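Local coordinates for putative esterase/lipase/thioesterase (PDB 2PBL), which probably hydrolyses ester or thioester bonds, as an alpha/beta-hydrolase-fold protein whose natural substrate is not established, at residues L55-G60 with K125-P130; V207-G212 with I224-A229. All blocks are in the same frame, centred on the assembly; numbering follows the deposited sequence.

Contact 1. Residues L55-G60 with K125-P130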
ATOM      1  N   LEU A  55      -6.835  -5.623  12.298  1.00 14.57           N
ATOM      2  CA  LEU A  55      -7.964  -4.721  12.238  1.00 16.15           C
ATOM      3  C   LEU A  55      -8.005  -3.873  13.509  1.00 15.91           C
ATOM      4  O   LEU A  55      -8.172  -4.386  14.634  1.00 17.12           O
ATOM      5  CB  LEU A  55      -9.260  -5.483  12.049  1.00 15.52           C
ATOM      6  CG  LEU A  55     -10.520  -4.672  11.830  1.00 19.13           C
ATOM      7  CD1 LEU A  55     -10.431  -3.770  10.577  1.00 17.52           C
ATOM      8  CD2 LEU A  55     -11.681  -5.640  11.678  1.00 22.69           C
ATOM      9  N   PHE A  56      -7.811  -2.584  13.300  1.00 14.92           N
ATOM     10  CA  PHE A  56      -7.821  -1.593  14.359  1.00 14.30           C
ATOM     11  C   PHE A  56      -9.138  -0.835  14.318  1.00 16.32           C
ATOM     12  O   PHE A  56      -9.478  -0.196  13.320  1.00 17.78           O
ATOM     13  CB  PHE A  56      -6.611  -0.653  14.264  1.00 12.07           C
ATOM     14  CG  PHE A  56      -5.310  -1.399  14.215  1.00 15.54           C
ATOM     15  CD1 PHE A  56      -4.876  -2.111  15.321  1.00 13.32           C
ATOM     16  CD2 PHE A  56      -4.565  -1.464  13.048  1.00 12.86           C
ATOM     17  CE1 PHE A  56      -3.729  -2.858  15.261  1.00 17.60           C
ATOM     18  CE2 PHE A  56      -3.406  -2.223  12.996  1.00 13.50           C
ATOM     19  CZ  PHE A  56      -2.994  -2.895  14.100  1.00 18.85           C
ATOM     20  N   LEU A  57      -9.844  -0.863  15.446  1.00 16.64           N
ATOM     21  CA  LEU A  57     -11.174  -0.266  15.553  1.00 17.70           C
ATOM     22  C   LEU A  57     -11.106   1.053  16.258  1.00 19.51           C
ATOM     23  O   LEU A  57     -10.335   1.165  17.233  1.00 17.48           O
ATOM     24  CB  LEU A  57     -12.075  -1.173  16.381  1.00 17.00           C
ATOM     25  CG  LEU A  57     -12.193  -2.590  15.831  1.00 21.18           C
ATOM     26  CD1 LEU A  57     -12.925  -3.479  16.768  1.00 32.64           C
ATOM     27  CD2 LEU A  57     -12.847  -2.612  14.461  1.00 22.46           C
ATOM     28  N   PRO A  58     -11.918   2.043  15.799  1.00 17.77           N
ATOM     29  CA  PRO A  58     -12.002   3.326  16.461  1.00 19.03           C
ATOM     30  C   PRO A  58     -12.874   3.154  17.681  1.00 19.72           C
ATOM     31  O   PRO A  58     -13.441   2.088  17.894  1.00 17.41           O
ATOM     32  CB  PRO A  58     -12.720   4.221  15.426  1.00 18.05           C
ATOM     33  CG  PRO A  58     -13.591   3.308  14.693  1.00 19.42           C
ATOM     34  CD  PRO A  58     -12.874   1.964  14.672  1.00 18.01           C
ATOM     35  N   GLU A  59     -12.998   4.204  18.473  1.00 22.41           N
ATOM     36  CA  GLU A  59     -13.829   4.097  19.658  1.00 24.52           C
ATOM     37  C   GLU A  59     -15.318   4.018  19.368  1.00 26.20           C
ATOM     38  O   GLU A  59     -16.014   3.237  20.000  1.00 29.01           O
ATOM     39  CB  GLU A  59     -13.542   5.236  20.617  1.00 22.43           C
ATOM     40  CG  GLU A  59     -12.261   5.057  21.363  1.00 20.86           C
ATOM     41  CD  GLU A  59     -12.183   6.027  22.509  1.00 19.29           C
ATOM     42  OE1 GLU A  59     -11.837   7.193  22.284  1.00 17.97           O
ATOM     43  OE2 GLU A  59     -12.478   5.589  23.620  1.00 25.01           O
ATOM     44  N   GLY A  60     -15.840   4.824  18.459  1.00 25.71           N
ATOM     45  CA  GLY A  60     -17.281   4.716  18.165  1.00 25.94           C
ATOM     46  C   GLY A  60     -17.570   3.751  17.022  1.00 25.27           C
ATOM     47  O   GLY A  60     -16.731   2.935  16.645  1.00 26.78           O
ATOM     48  N   LYS A 125     -15.980  -7.381   4.914  1.00 17.21           N
ATOM     49  CA  LYS A 125     -17.046  -8.105   5.629  1.00 19.23           C
ATOM     50  C   LYS A 125     -17.103  -7.708   7.105  1.00 20.28           C
ATOM     51  O   LYS A 125     -18.140  -7.825   7.753  1.00 18.44           O
ATOM     52  CB  LYS A 125     -16.823  -9.607   5.511  1.00 16.45           C
ATOM     53  CG  LYS A 125     -16.955 -10.040   4.069  1.00 26.40           C
ATOM     54  CD  LYS A 125     -16.857 -11.523   3.860  1.00 33.16           C
ATOM     55  CE  LYS A 125     -16.973 -11.806   2.354  1.00 28.96           C
ATOM     56  NZ  LYS A 125     -16.568 -13.170   2.048  1.00 34.12           N
ATOM     57  N   GLU A 126     -15.985  -7.250   7.638  1.00 20.33           N
ATOM     58  CA  GLU A 126     -15.912  -6.898   9.057  1.00 21.10           C
ATOM     59  C   GLU A 126     -16.441  -5.509   9.356  1.00 20.69           C
ATOM     60  O   GLU A 126     -17.062  -5.269  10.403  1.00 21.28           O
ATOM     61  CB  GLU A 126     -14.466  -6.996   9.531  1.00 21.70           C
ATOM     62  CG  GLU A 126     -13.903  -8.333   9.432  1.00 19.98           C
ATOM     63  CD  GLU A 126     -14.568  -9.276  10.383  1.00 32.93           C
ATOM     64  OE1 GLU A 126     -14.838  -8.870  11.520  1.00 28.01           O
ATOM     65  OE2 GLU A 126     -14.829 -10.413   9.996  1.00 39.08           O
ATOM     66  N   ILE A 127     -16.199  -4.609   8.425  1.00 17.41           N
ATOM     67  CA  ILE A 127     -16.547  -3.239   8.557  1.00 18.03           C
ATOM     68  C   ILE A 127     -17.512  -2.799   7.457  1.00 18.51           C
ATOM     69  O   ILE A 127     -17.262  -3.003   6.254  1.00 17.08           O
ATOM     70  CB  ILE A 127     -15.272  -2.357   8.513  1.00 15.83           C
ATOM     71  CG1 ILE A 127     -14.225  -2.821   9.533  1.00 21.11           C
ATOM     72  CG2 ILE A 127     -15.616  -0.897   8.731  1.00 19.36           C
ATOM     73  CD1 ILE A 127     -14.643  -2.635  10.975  1.00 22.15           C
ATOM     74  N   ASP A 128     -18.578  -2.150   7.872  1.00 18.28           N
ATOM     75  CA  ASP A 128     -19.518  -1.618   6.948  1.00 21.33           C
ATOM     76  C   ASP A 128     -19.081  -0.200   6.551  1.00 20.76           C
ATOM     77  O   ASP A 128     -18.312   0.448   7.262  1.00 23.33           O
ATOM     78  CB  ASP A 128     -20.907  -1.562   7.585  1.00 23.56           C
ATOM     79  CG  ASP A 128     -21.460  -2.923   7.933  1.00 31.30           C
ATOM     80  OD1 ASP A 128     -20.922  -3.942   7.486  1.00 23.45           O
ATOM     81  OD2 ASP A 128     -22.488  -2.966   8.644  1.00 31.65           O
ATOM     82  N   GLY A 129     -19.564   0.262   5.401  1.00 18.60           N
ATOM     83  CA  GLY A 129     -19.376   1.636   5.012  1.00 17.91           C
ATOM     84  C   GLY A 129     -18.473   1.789   3.811  1.00 14.90           C
ATOM     85  O   GLY A 129     -18.058   0.791   3.234  1.00 15.33           O
ATOM     86  N   PRO A 130     -18.123   3.047   3.452  1.00 13.63           N
ATOM     87  CA  PRO A 130     -17.220   3.225   2.375  1.00 14.14           C
ATOM     88  C   PRO A 130     -15.827   2.641   2.691  1.00 12.55           C
ATOM     89  O   PRO A 130     -15.423   2.509   3.854  1.00 13.62           O
ATOM     90  CB  PRO A 130     -17.149   4.736   2.224  1.00 13.54           C
ATOM     91  CG  PRO A 130     -17.412   5.249   3.579  1.00 17.15           C
ATOM     92  CD  PRO A 130     -18.521   4.354   4.034  1.00 15.95           C
TER
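L55 spreads its two methyls over the turn that leaves helix 109-126, CD2 lying 3.8 Å from E126 CB and CD1 meeting I127 CG1 at 4.0 Å, one branch on each of two consecutive residues. With CG anti to the backbone N (chi1 -174°), the leucine extends out from strand 52-56 toward the helix end. L55 and I127 approach tip to tip. L57, two residues on and already past the strand, touches through a single methyl: its CD2 lies 3.9 Å from I127 CD1, the side chains running slantwise past each other. I127 thus serves both leucines, its CG1 meeting L55 and its terminal CD1 meeting L57, and it also packs on A95 of strand 94-99. E126 offers only the aliphatic base of its chain. The bend at chi2 (-67°) takes the carboxylate off this surface, and OE1 forms a salt bridge with R40 of strand 39-44, the strand on which L55 and L57 also pack. Joining the antiparallel margin of the sheet to a helix end through methyl and methylene groups alone, the contact rests on shape and the exclusion of water rather than on directed bonds, with the E126 carboxylate paired to R40 instead of turned into the leucines.

Contact 2. Residues V207-G212 with I224-A229; sequences VTVWVG and IWLVEA
V209 packs against L226 and V227 where strand 206-212 meets helix 217-230 within a beta-alpha-beta unit of the alpha/beta-hydrolase fold, completed by strand 233-237. The helix lies over one face of the parallel part of the sheet, and V209 and V227 are the closest backbone pair, their CA atoms 6.6 Å apart. The apolar packing is carried by three side chains. V209 directs its CB at the helix, and its CG2 comes between the two helix residues, touching L226 CD2 at 3.9 Å and V227 CG2 at 3.7 Å. Chi1 of L226 (-171°) sets CG anti to the backbone N, and its CB and CG line the same V209 methyl. L226 and V227 each meet the valine at a slant; L226 also packs on S170, and V227 on H234 of strand 233-237. A223, one residue before the segment 224-229, also touches V209 and V211. The backbone hydrogen bonds serve each element separately: E228 N to I224 O (2.8 Å) and A229 N to W225 O continue the helix, whereas V209 pairs with D233 and V235 of the adjacent strand. On the other face of the strand, T208 and W210 pack on helix 255-261. The tightest approach between strand and helix is V209 CB to V227 CG2, at 3.6 Å.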
ATOM      1  N   VAL A 207      -8.665   8.810  -7.225  1.00 11.90           N
ATOM      2  CA  VAL A 207      -7.322   8.331  -7.090  1.00 11.56           C
ATOM      3  C   VAL A 207      -6.382   9.546  -6.997  1.00 10.76           C
ATOM      4  O   VAL A 207      -6.419  10.423  -7.832  1.00 10.78           O
ATOM      5  CB  VAL A 207      -6.878   7.488  -8.335  1.00 12.36           C
ATOM      6  CG1 VAL A 207      -5.395   6.996  -8.130  1.00 16.12           C
ATOM      7  CG2 VAL A 207      -7.791   6.317  -8.557  1.00 16.16           C
ATOM      8  N   THR A 208      -5.515   9.532  -5.992  1.00 12.33           N
ATOM      9  CA  THR A 208      -4.544  10.608  -5.777  1.00 13.35           C
ATOM     10  C   THR A 208      -3.183   9.932  -5.592  1.00 13.84           C
ATOM     11  O   THR A 208      -3.003   9.172  -4.654  1.00 13.96           O
ATOM     12  CB  THR A 208      -4.893  11.475  -4.552  1.00 13.05           C
ATOM     13  OG1 THR A 208      -6.217  12.031  -4.679  1.00 13.80           O
ATOM     14  CG2 THR A 208      -3.885  12.639  -4.421  1.00 17.00           C
ATOM     15  N   VAL A 209      -2.262  10.198  -6.505  1.00 14.21           N
ATOM     16  CA  VAL A 209      -0.913   9.658  -6.429  1.00 11.96           C
ATOM     17  C   VAL A 209      -0.092  10.622  -5.582  1.00 14.01           C
ATOM     18  O   VAL A 209       0.021  11.817  -5.853  1.00 12.48           O
ATOM     19  CB  VAL A 209      -0.300   9.426  -7.803  1.00 16.76           C
ATOM     20  CG1 VAL A 209       1.070   8.730  -7.663  1.00 11.13           C
ATOM     21  CG2 VAL A 209      -1.242   8.608  -8.650  1.00 18.08           C
ATOM     22  N   TRP A 210       0.452  10.074  -4.514  1.00 13.93           N
ATOM     23  CA  TRP A 210       1.159  10.855  -3.513  1.00 14.14           C
ATOM     24  C   TRP A 210       2.603  10.399  -3.533  1.00 15.46           C
ATOM     25  O   TRP A 210       2.901   9.250  -3.307  1.00 13.89           O
ATOM     26  CB  TRP A 210       0.488  10.599  -2.158  1.00 16.35           C
ATOM     27  CG  TRP A 210       0.926  11.475  -1.081  1.00 14.02           C
ATOM     28  CD1 TRP A 210       2.145  11.454  -0.452  1.00 19.46           C
ATOM     29  CD2 TRP A 210       0.196  12.558  -0.518  1.00 14.12           C
ATOM     30  NE1 TRP A 210       2.194  12.446   0.482  1.00 17.94           N
ATOM     31  CE2 TRP A 210       1.019  13.151   0.454  1.00 15.37           C
ATOM     32  CE3 TRP A 210      -1.087  13.089  -0.739  1.00 17.59           C
ATOM     33  CZ2 TRP A 210       0.598  14.240   1.242  1.00 20.54           C
ATOM     34  CZ3 TRP A 210      -1.495  14.176   0.020  1.00 18.39           C
ATOM     35  CH2 TRP A 210      -0.661  14.726   1.016  1.00 19.14           C
ATOM     36  N   VAL A 211       3.523  11.317  -3.769  1.00 14.66           N
ATOM     37  CA  VAL A 211       4.933  10.931  -3.835  1.00 15.77           C
ATOM     38  C   VAL A 211       5.820  11.973  -3.181  1.00 16.30           C
ATOM     39  O   VAL A 211       5.501  13.138  -3.194  1.00 15.27           O
ATOM     40  CB  VAL A 211       5.328  10.690  -5.305  1.00 14.62           C
ATOM     41  CG1 VAL A 211       5.273  11.966  -6.137  1.00 17.10           C
ATOM     42  CG2 VAL A 211       6.692  10.039  -5.403  1.00 12.07           C
ATOM     43  N   GLY A 212       6.931  11.549  -2.601  1.00 16.74           N
ATOM     44  CA  GLY A 212       7.816  12.495  -1.940  1.00 16.40           C
ATOM     45  C   GLY A 212       8.689  13.275  -2.902  1.00 15.16           C
ATOM     46  O   GLY A 212       9.272  12.716  -3.836  1.00 17.28           O
ATOM     47  N   ILE A 224       4.116   9.945 -11.861  1.00 14.57           N
ATOM     48  CA  ILE A 224       3.551  10.698 -12.968  1.00 15.11           C
ATOM     49  C   ILE A 224       3.041   9.766 -14.072  1.00 12.42           C
ATOM     50  O   ILE A 224       2.063  10.096 -14.759  1.00 13.17           O
ATOM     51  CB  ILE A 224       4.555  11.772 -13.499  1.00 15.94           C
ATOM     52  CG1 ILE A 224       3.894  12.729 -14.509  1.00 19.72           C
ATOM     53  CG2 ILE A 224       5.737  11.143 -14.167  1.00 20.33           C
ATOM     54  CD1 ILE A 224       2.897  13.649 -13.944  1.00 25.65           C
ATOM     55  N   TRP A 225       3.687   8.610 -14.263  1.00 12.52           N
ATOM     56  CA  TRP A 225       3.142   7.651 -15.207  1.00 14.56           C
ATOM     57  C   TRP A 225       1.719   7.233 -14.846  1.00 15.39           C
ATOM     58  O   TRP A 225       0.858   7.167 -15.758  1.00 16.70           O
ATOM     59  CB  TRP A 225       4.002   6.428 -15.411  1.00 14.94           C
ATOM     60  CG  TRP A 225       5.280   6.732 -16.122  1.00 20.20           C
ATOM     61  CD1 TRP A 225       5.496   7.695 -17.079  1.00 21.10           C
ATOM     62  CD2 TRP A 225       6.520   6.048 -15.954  1.00 17.79           C
ATOM     63  NE1 TRP A 225       6.809   7.659 -17.483  1.00 25.46           N
ATOM     64  CE2 TRP A 225       7.459   6.665 -16.806  1.00 16.82           C
ATOM     65  CE3 TRP A 225       6.931   4.988 -15.160  1.00 15.22           C
ATOM     66  CZ2 TRP A 225       8.791   6.231 -16.890  1.00 21.46           C
ATOM     67  CZ3 TRP A 225       8.256   4.550 -15.239  1.00 24.29           C
ATOM     68  CH2 TRP A 225       9.173   5.191 -16.097  1.00 19.64           C
ATOM     69  N   LEU A 226       1.475   7.000 -13.548  1.00 16.42           N
ATOM     70  CA  LEU A 226       0.137   6.600 -13.070  1.00 14.37           C
ATOM     71  C   LEU A 226      -0.849   7.767 -13.232  1.00 15.23           C
ATOM     72  O   LEU A 226      -1.995   7.614 -13.718  1.00 15.44           O
ATOM     73  CB  LEU A 226       0.187   6.098 -11.601  1.00 15.09           C
ATOM     74  CG  LEU A 226      -1.143   5.459 -11.135  1.00 14.84           C
ATOM     75  CD1 LEU A 226      -1.649   4.394 -12.088  1.00 11.91           C
ATOM     76  CD2 LEU A 226      -1.100   4.909  -9.713  1.00 15.01           C
ATOM     77  N   VAL A 227      -0.388   8.951 -12.839  1.00 13.75           N
ATOM     78  CA  VAL A 227      -1.162  10.169 -12.971  1.00 15.78           C
ATOM     79  C   VAL A 227      -1.591  10.370 -14.431  1.00 14.83           C
ATOM     80  O   VAL A 227      -2.785  10.621 -14.722  1.00 14.95           O
ATOM     81  CB  VAL A 227      -0.394  11.394 -12.403  1.00 10.61           C
ATOM     82  CG1 VAL A 227      -1.127  12.656 -12.753  1.00 19.19           C
ATOM     83  CG2 VAL A 227      -0.189  11.269 -10.927  1.00 15.07           C
ATOM     84  N   GLU A 228      -0.636  10.227 -15.366  1.00 16.87           N
ATOM     85  CA  GLU A 228      -0.941  10.358 -16.784  1.00 16.95           C
ATOM     86  C   GLU A 228      -1.927   9.332 -17.330  1.00 17.48           C
ATOM     87  O   GLU A 228      -2.871   9.693 -18.041  1.00 15.64           O
ATOM     88  CB  GLU A 228       0.324  10.242 -17.622  1.00 19.28           C
ATOM     89  CG  GLU A 228       1.187  11.478 -17.581  1.00 20.35           C
ATOM     90  CD  GLU A 228       2.497  11.331 -18.348  1.00 19.82           C
ATOM     91  OE1 GLU A 228       2.918  10.186 -18.695  1.00 21.90           O
ATOM     92  OE2 GLU A 228       3.097  12.399 -18.568  1.00 23.05           O
ATOM     93  N   ALA A 229      -1.675   8.063 -17.032  1.00 14.44           N
ATOM     94  CA  ALA A 229      -2.514   6.964 -17.535  1.00 15.34           C
ATOM     95  C   ALA A 229      -3.971   7.062 -17.074  1.00 14.77           C
ATOM     96  O   ALA A 229      -4.879   6.814 -17.833  1.00 17.34           O
ATOM     97  CB  ALA A 229      -1.944   5.661 -17.100  1.00 17.98           C
TER

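In the fold
Contacts 1 and 2 belong to one eight-stranded mixed sheet but lie toward its two ends, their centres 28 Å apart and their nearest atoms about 13 Å apart. Strand 52-56 of contact 1 is second from one margin, in the antiparallel part, and strand 206-212 of contact 2 is second from the other, in the parallel part. Between them run strands 94-99, 64-69, 131-136 and 160-166. The segment 125-130 runs straight into strand 131-136, which leads to S137 on a probable nucleophile elbow. Strand 206-212 of contact 2 ends at G212, whose N hydrogen-bonds to OE2 of E215, the probable acid of a Ser-His-Glu triad with H242.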